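Local coordinates for S-locus protein 11 (Brassica rapa subsp. oleifera, PDB 5GYY) that is a small, secreted, defensin-like pollen-coat ligand that probably triggers self-recognition in Brassica self-incompatibility by binding the S-locus receptor kinase, at residues C[13-18]-C[49-54]. Residues are numbered along the deposited sequence; the frame is centred on the assembly and turned at random.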
loop_
_atom_site.group_PDB
_atom_site.type_symbol
_atom_site.label_atom_id
_atom_site.label_comp_id
_atom_site.label_asym_id
_atom_site.label_seq_id
_atom_site.Cartn_x
_atom_site.Cartn_y
_atom_site.Cartn_z
ATOM N N LEU C 13 -17.819 -7.961 -7.207
ATOM C CA LEU C 13 -18.129 -6.880 -6.283
ATOM C C LEU C 13 -16.866 -6.548 -5.495
ATOM O O LEU C 13 -16.385 -7.361 -4.711
ATOM C CB LEU C 13 -19.286 -7.281 -5.370
ATOM C CG LEU C 13 -20.566 -7.632 -6.151
ATOM C CD1 LEU C 13 -21.635 -8.230 -5.267
ATOM C CD2 LEU C 13 -21.119 -6.413 -6.902
ATOM N N ASN C 14 -16.306 -5.368 -5.737
ATOM C CA ASN C 14 -15.054 -4.984 -5.101
ATOM C C ASN C 14 -15.261 -3.701 -4.305
ATOM O O ASN C 14 -16.068 -2.867 -4.688
ATOM C CB ASN C 14 -13.942 -4.780 -6.140
ATOM C CG ASN C 14 -13.774 -5.976 -7.087
ATOM O OD1 ASN C 14 -14.106 -7.113 -6.739
ATOM N ND2 ASN C 14 -13.275 -5.708 -8.308
ATOM N N SER C 15 -14.552 -3.557 -3.188
ATOM C CA SER C 15 -14.588 -2.315 -2.406
ATOM C C SER C 15 -13.434 -2.249 -1.401
ATOM O O SER C 15 -12.774 -3.259 -1.155
ATOM C CB SER C 15 -15.939 -2.166 -1.707
ATOM O OG SER C 15 -16.169 -3.267 -0.854
ATOM N N GLY C 16 -13.207 -1.070 -0.817
ATOM C CA GLY C 16 -12.130 -0.886 0.145
ATOM C C GLY C 16 -12.284 -1.811 1.349
ATOM O O GLY C 16 -13.393 -2.183 1.719
ATOM N N GLY C 17 -11.173 -2.217 1.943
ATOM C CA GLY C 17 -11.243 -3.067 3.128
ATOM C C GLY C 17 -10.636 -4.456 2.963
ATOM O O GLY C 17 -9.673 -4.653 2.211
ATOM N N SER C 18 -11.198 -5.431 3.671
ATOM C CA SER C 18 -10.659 -6.776 3.620
ATOM C C SER C 18 -11.745 -7.837 3.722
ATOM O O SER C 18 -12.904 -7.526 3.954
ATOM C CB SER C 18 -9.605 -6.997 4.718
ATOM O OG SER C 18 -10.149 -6.738 6.002
ATOM N N ARG C 49 -5.525 -3.631 -0.027
ATOM C CA ARG C 49 -6.519 -3.003 0.868
ATOM C C ARG C 49 -7.950 -2.982 0.284
ATOM O O ARG C 49 -8.749 -2.058 0.543
ATOM C CB ARG C 49 -6.083 -1.581 1.275
ATOM C CG ARG C 49 -6.711 -1.098 2.582
ATOM C CD ARG C 49 -6.420 0.375 2.894
ATOM N NE ARG C 49 -7.078 1.318 1.984
ATOM C CZ ARG C 49 -8.392 1.377 1.765
ATOM N NH1 ARG C 49 -9.205 0.547 2.386
ATOM N NH2 ARG C 49 -8.899 2.264 0.917
ATOM N N THR C 50 -8.268 -4.025 -0.481
ATOM C CA THR C 50 -9.531 -4.124 -1.213
ATOM C C THR C 50 -10.124 -5.511 -1.034
ATOM O O THR C 50 -9.407 -6.485 -1.073
ATOM C CB THR C 50 -9.289 -3.885 -2.719
ATOM O OG1 THR C 50 -8.739 -2.575 -2.893
ATOM C CG2 THR C 50 -10.590 -4.017 -3.529
ATOM N N ARG C 51 -11.424 -5.587 -0.791
ATOM C CA ARG C 51 -12.112 -6.863 -0.745
ATOM C C ARG C 51 -12.659 -7.162 -2.143
ATOM O O ARG C 51 -13.499 -6.415 -2.669
ATOM C CB ARG C 51 -13.259 -6.832 0.262
ATOM C CG ARG C 51 -13.837 -8.211 0.588
ATOM C CD ARG C 51 -15.115 -8.109 1.390
ATOM N NE ARG C 51 -16.142 -7.319 0.711
ATOM C CZ ARG C 51 -17.293 -6.964 1.276
ATOM N NH1 ARG C 51 -17.544 -7.304 2.537
ATOM N NH2 ARG C 51 -18.185 -6.251 0.593
ATOM N N TYR C 52 -12.189 -8.249 -2.739
ATOM C CA TYR C 52 -12.686 -8.680 -4.056
ATOM C C TYR C 52 -13.693 -9.781 -3.875
ATOM O O TYR C 52 -13.351 -10.866 -3.402
ATOM C CB TYR C 52 -11.546 -9.167 -4.961
ATOM C CG TYR C 52 -10.544 -8.080 -5.309
ATOM C CD1 TYR C 52 -10.610 -7.414 -6.531
ATOM C CD2 TYR C 52 -9.537 -7.719 -4.413
ATOM C CE1 TYR C 52 -9.701 -6.418 -6.854
ATOM C CE2 TYR C 52 -8.616 -6.733 -4.724
ATOM C CZ TYR C 52 -8.707 -6.079 -5.944
ATOM O OH TYR C 52 -7.798 -5.095 -6.252
ATOM N N CYS C 53 -14.951 -9.493 -4.187
ATOM C CA CYS C 53 -15.948 -10.568 -4.230
ATOM C C CYS C 53 -16.079 -11.146 -5.649
ATOM O O CYS C 53 -16.308 -10.409 -6.613
ATOM C CB CYS C 53 -17.310 -10.085 -3.741
ATOM S SG CYS C 53 -17.313 -9.495 -2.062
ATOM N N ASP C 54 -15.899 -12.461 -5.768
ATOM C CA ASP C 54 -16.117 -13.180 -7.027
ATOM C C ASP C 54 -17.305 -14.110 -6.878
ATOM O O ASP C 54 -17.198 -15.163 -6.253
ATOM C CB ASP C 54 -14.878 -13.992 -7.415
ATOM C CG ASP C 54 -13.843 -13.163 -8.144
ATOM O OD1 ASP C 54 -14.230 -12.202 -8.849
ATOM O OD2 ASP C 54 -12.640 -13.445 -7.992
HETATM O O HOH W 1 -16.684 -6.167 -1.698
HETATM O O HOH W 2 -13.505 -9.529 -7.829
#
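The side-chain amide of Asn14 lies obliquely against the ring of Tyr52, their planes 59° apart. CG and OD1 of Asn14 each come to 3.5 Å from CD1 of Tyr52, and ND2 of Asn14 is 3.6 Å from the same carbon. Asn14 CG stands anti to its carbonyl carbon and beside the backbone N (chi1 -52°). Thr50 CG2 sits 3.5 Å above one ring face, displaced toward the rim. A water, in plane at the ring edge, donates to Asn14 OD1 at 2.7 Å and is also within bonding distance of Asp54 OD1. Asn14 ND2, Tyr52 OH and Asp54 OD2 are all engaged by another protein chain, so this face forms part of an interface.

Strands 9-16 and 50-57 run antiparallel here, in the three-stranded sheet that packs on helix 23-35 in this cysteine-stabilised, defensin-like fold; 50-57 is the central strand. Paired backbone bonds join Leu13 to Cys53 and Ser15 to Arg51, and beyond them Gly17 N reaches Arg49 O from above the carbonyl plane. Gly17 has a positive phi (117°), a backbone shape that favours glycine.

Leu13, Ser15, Arg51 and Cys53 share the other face, where Leu13, Arg51 and Cys53 meet helix 23-35. Leu13 CB meets Cys53 CB at 3.8 Å, while Leu13 also packs on Phe30 and Tyr31, and Cys53 SG is disulfide-bonded to Cys27. A second water, in the plane of the Arg51 guanidinium at its edge, accepts from NE of Arg51 at 2.7 Å, donates to Leu13 O and bonds Ser15 OG. Arg51 NH1 and NH2 bond the backbone of a different neighbouring protein chain, and Arg51 CD lies 3.4 Å from Ser18 O.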